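Cellulosome anchoring protein cohesin region (Clostridium thermocellum, PDB 4DH2) supplies a type I cohesin domain of a cellulosome-anchoring protein, which binds the dockerin module of a partner protein. Local coordinates at residues A[68-73]-A[104-109]. Numbering follows the deposited sequence.
Sequences GSIITD and IKTDGV. With SO4 (sulfate ion), chain G.
Ile-70 reaches into the curve of 104-109 and illustrates how one aliphatic side chain can plug a bend lined largely by backbone carbonyls. Its CB stands 3.8 Å from the O of Thr-106. Beyond it the side chain forks. CG1, lodged between the backbone N and the carbonyl carbon (chi1 72°), passes close over the O of Val-109, whereas CG2 branches toward the O of Asp-107, 3.6 Å away. With CD1 anti to CA (chi2 -179°) the chain reaches on until its tip lies 3.5 Å from the O of Thr-106, near the O of Gly-108 and against CG2 of Ile-104. Thr-106 O, buried here under methyl groups, finds no hydrogen-bonding partner in the model.

The backbone at the base of this side chain is held only lightly. Gly-68 to Ile-71 form a type I turn, closed by a bond from Ile-71 N to Gly-68 O, that presents the N-H of Ile-70 almost straight at Val-109 O, though at 3.4 Å the bond is weak; Gly-68 CA, 3.2 Å from Val-109 O, adds a C-H...O contact to the same oxygen. At the outer edge a water joins Ser-69 OG to the N of Val-109.

Behind the turn, Ile-71 and Ile-104 meet tip to tip, CD1 to CD1 at 3.8 Å, and both rest on Phe-93 of strand 88-94. Asp-107, turned away from the turn, grips the backbone N atoms of Asn-40 and Val-41. Gly-68, bonded through its backbone to Phe-110, ends the antiparallel pairing of edge strand 60-67 with strand 108-117 in the cohesin beta-sandwich, and the turn follows just past the end of that edge strand. Ile-70 also touches Phe-38 of strand 31-39 and Phe-110 of strand 108-117, while the chain beyond the turn runs on into the short helix 74-77.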
ATOM      1  N   GLY A  68       0.630  -9.268   7.742  1.00 23.31           N
ATOM      2  CA  GLY A  68       1.340 -10.528   7.809  1.00 21.05           C
ATOM      3  C   GLY A  68       2.395 -10.504   8.897  1.00 25.27           C
ATOM      4  O   GLY A  68       2.668  -9.450   9.494  1.00 24.08           O
ATOM      5  N   SER A  69       3.026 -11.659   9.125  1.00 28.85           N
ATOM      6  CA  SER A  69       3.996 -11.802  10.208  1.00 32.80           C
ATOM      7  C   SER A  69       5.243 -10.964  10.011  1.00 30.09           C
ATOM      8  O   SER A  69       5.934 -10.648  10.983  1.00 26.50           O
ATOM      9  CB  SER A  69       4.415 -13.263  10.379  1.00 35.19           C
ATOM     10  OG  SER A  69       5.214 -13.683   9.299  1.00 38.47           O
ATOM     11  N   ILE A  70       5.575 -10.594   8.778  1.00 24.45           N
ATOM     12  CA  ILE A  70       6.800  -9.819   8.606  1.00 20.84           C
ATOM     13  C   ILE A  70       6.627  -8.331   8.884  1.00 22.10           C
ATOM     14  O   ILE A  70       7.623  -7.592   8.978  1.00 24.16           O
ATOM     15  CB  ILE A  70       7.431 -10.005   7.213  1.00 20.35           C
ATOM     16  CG1 ILE A  70       6.601  -9.307   6.127  1.00 23.29           C
ATOM     17  CG2 ILE A  70       7.586 -11.504   6.893  1.00 28.64           C
ATOM     18  CD1 ILE A  70       7.205  -9.498   4.710  1.00 23.85           C
ATOM     19  N   ILE A  71       5.382  -7.893   9.025  1.00 21.52           N
ATOM     20  CA  ILE A  71       5.083  -6.510   9.357  1.00 21.23           C
ATOM     21  C   ILE A  71       5.449  -6.256  10.820  1.00 31.38           C
ATOM     22  O   ILE A  71       5.006  -6.989  11.719  1.00 28.80           O
ATOM     23  CB  ILE A  71       3.580  -6.222   9.164  1.00 18.78           C
ATOM     24  CG1 ILE A  71       3.128  -6.519   7.709  1.00 19.28           C
ATOM     25  CG2 ILE A  71       3.253  -4.788   9.588  1.00 24.08           C
ATOM     26  CD1 ILE A  71       3.855  -5.710   6.662  1.00 21.88           C
ATOM     27  N   THR A  72       6.260  -5.233  11.060  1.00 24.66           N
ATOM     28  CA  THR A  72       6.678  -4.863  12.411  1.00 24.99           C
ATOM     29  C   THR A  72       5.622  -3.955  13.011  1.00 27.31           C
ATOM     30  O   THR A  72       4.925  -3.254  12.282  1.00 25.55           O
ATOM     31  CB  THR A  72       8.003  -4.127  12.384  1.00 28.77           C
ATOM     32  OG1 THR A  72       7.887  -3.013  11.502  1.00 25.45           O
ATOM     33  CG2 THR A  72       9.135  -5.032  11.905  1.00 25.45           C
ATOM     34  N   ASP A  73       5.505  -3.969  14.339  1.00 26.75           N
ATOM     35  CA  ASP A  73       4.544  -3.139  15.067  1.00 22.14           C
ATOM     36  C   ASP A  73       3.354  -2.663  14.252  1.00 19.96           C
ATOM     37  O   ASP A  73       3.174  -1.434  14.075  1.00 23.48           O
ATOM     38  CB  ASP A  73       5.279  -1.925  15.673  1.00 26.61           C
ATOM     39  CG  ASP A  73       4.479  -1.214  16.762  1.00 33.53           C
ATOM     40  OD1 ASP A  73       3.508  -1.802  17.299  1.00 32.25           O
ATOM     41  OD2 ASP A  73       4.848  -0.055  17.086  1.00 29.37           O
ATOM     42  N   ILE A 104      11.409  -3.692   7.657  1.00 20.18           N
ATOM     43  CA  ILE A 104      11.107  -5.050   7.236  1.00 17.30           C
ATOM     44  C   ILE A 104      12.325  -5.629   6.519  1.00 22.52           C
ATOM     45  O   ILE A 104      12.742  -5.098   5.489  1.00 22.35           O
ATOM     46  CB  ILE A 104       9.879  -5.112   6.325  1.00 20.05           C
ATOM     47  CG1 ILE A 104       8.650  -4.607   7.079  1.00 18.19           C
ATOM     48  CG2 ILE A 104       9.632  -6.541   5.835  1.00 22.61           C
ATOM     49  CD1 ILE A 104       7.441  -4.452   6.201  1.00 19.11           C
ATOM     50  N   LYS A 105      12.899  -6.693   7.096  1.00 22.63           N
ATOM     51  CA  LYS A 105      14.160  -7.274   6.609  1.00 22.03           C
ATOM     52  C   LYS A 105      14.039  -8.747   6.264  1.00 28.78           C
ATOM     53  O   LYS A 105      15.023  -9.377   5.863  1.00 32.27           O
ATOM     54  CB  LYS A 105      15.257  -7.137   7.671  1.00 25.96           C
ATOM     55  CG  LYS A 105      15.596  -5.702   8.008  1.00 25.98           C
ATOM     56  CD  LYS A 105      16.636  -5.644   9.132  1.00 30.63           C
ATOM     57  CE  LYS A 105      17.174  -4.249   9.289  1.00 30.75           C
ATOM     58  NZ  LYS A 105      18.122  -4.129  10.462  1.00 38.20           N
ATOM     59  N   THR A 106      12.832  -9.285   6.423  1.00 20.43           N
ATOM     60  CA  THR A 106      12.571 -10.714   6.330  1.00 27.54           C
ATOM     61  C   THR A 106      11.541 -11.064   5.253  1.00 27.45           C
ATOM     62  O   THR A 106      10.553 -10.357   5.101  1.00 24.69           O
ATOM     63  CB  THR A 106      12.017 -11.187   7.672  1.00 29.38           C
ATOM     64  OG1 THR A 106      12.979 -10.895   8.690  1.00 34.18           O
ATOM     65  CG2 THR A 106      11.737 -12.689   7.643  1.00 36.93           C
ATOM     66  N   ASP A 107      11.761 -12.167   4.530  1.00 20.57           N
ATOM     67  CA  ASP A 107      10.817 -12.636   3.520  1.00 22.71           C
ATOM     68  C   ASP A 107       9.611 -13.281   4.183  1.00 26.33           C
ATOM     69  O   ASP A 107       9.723 -13.873   5.252  1.00 26.55           O
ATOM     70  CB  ASP A 107      11.452 -13.689   2.625  1.00 23.66           C
ATOM     71  CG  ASP A 107      12.516 -13.140   1.733  1.00 30.47           C
ATOM     72  OD1 ASP A 107      12.851 -11.955   1.900  1.00 29.50           O
ATOM     73  OD2 ASP A 107      13.023 -13.898   0.867  1.00 30.58           O
ATOM     74  N   GLY A 108       8.469 -13.230   3.524  1.00 25.84           N
ATOM     75  CA  GLY A 108       7.284 -13.872   4.062  1.00 30.99           C
ATOM     76  C   GLY A 108       6.006 -13.139   3.738  1.00 25.95           C
ATOM     77  O   GLY A 108       5.938 -12.325   2.803  1.00 22.53           O
ATOM     78  N   VAL A 109       4.964 -13.438   4.506  1.00 23.12           N
ATOM     79  CA  VAL A 109       3.657 -12.870   4.231  1.00 24.34           C
ATOM     80  C   VAL A 109       3.572 -11.455   4.791  1.00 23.42           C
ATOM     81  O   VAL A 109       3.834 -11.234   5.978  1.00 27.72           O
ATOM     82  CB  VAL A 109       2.537 -13.740   4.855  1.00 25.72           C
ATOM     83  CG1 VAL A 109       1.197 -13.045   4.739  1.00 27.63           C
ATOM     84  CG2 VAL A 109       2.526 -15.106   4.189  1.00 29.03           C
TER
HETATM   85  S   SO4 G 203       7.013  -6.090  16.718  1.00 74.81           S
HETATM   86  O1  SO4 G 203       7.535  -7.026  17.710  1.00 82.54           O
HETATM   87  O2  SO4 G 203       6.665  -4.832  17.378  1.00 75.74           O
HETATM   88  O3  SO4 G 203       8.056  -5.875  15.714  1.00 59.71           O
HETATM   89  O4  SO4 G 203       5.814  -6.651  16.098  1.00 77.17           O
HETATM   90  O   HOH W   1       5.397 -15.122   6.740  1.00 36.82           O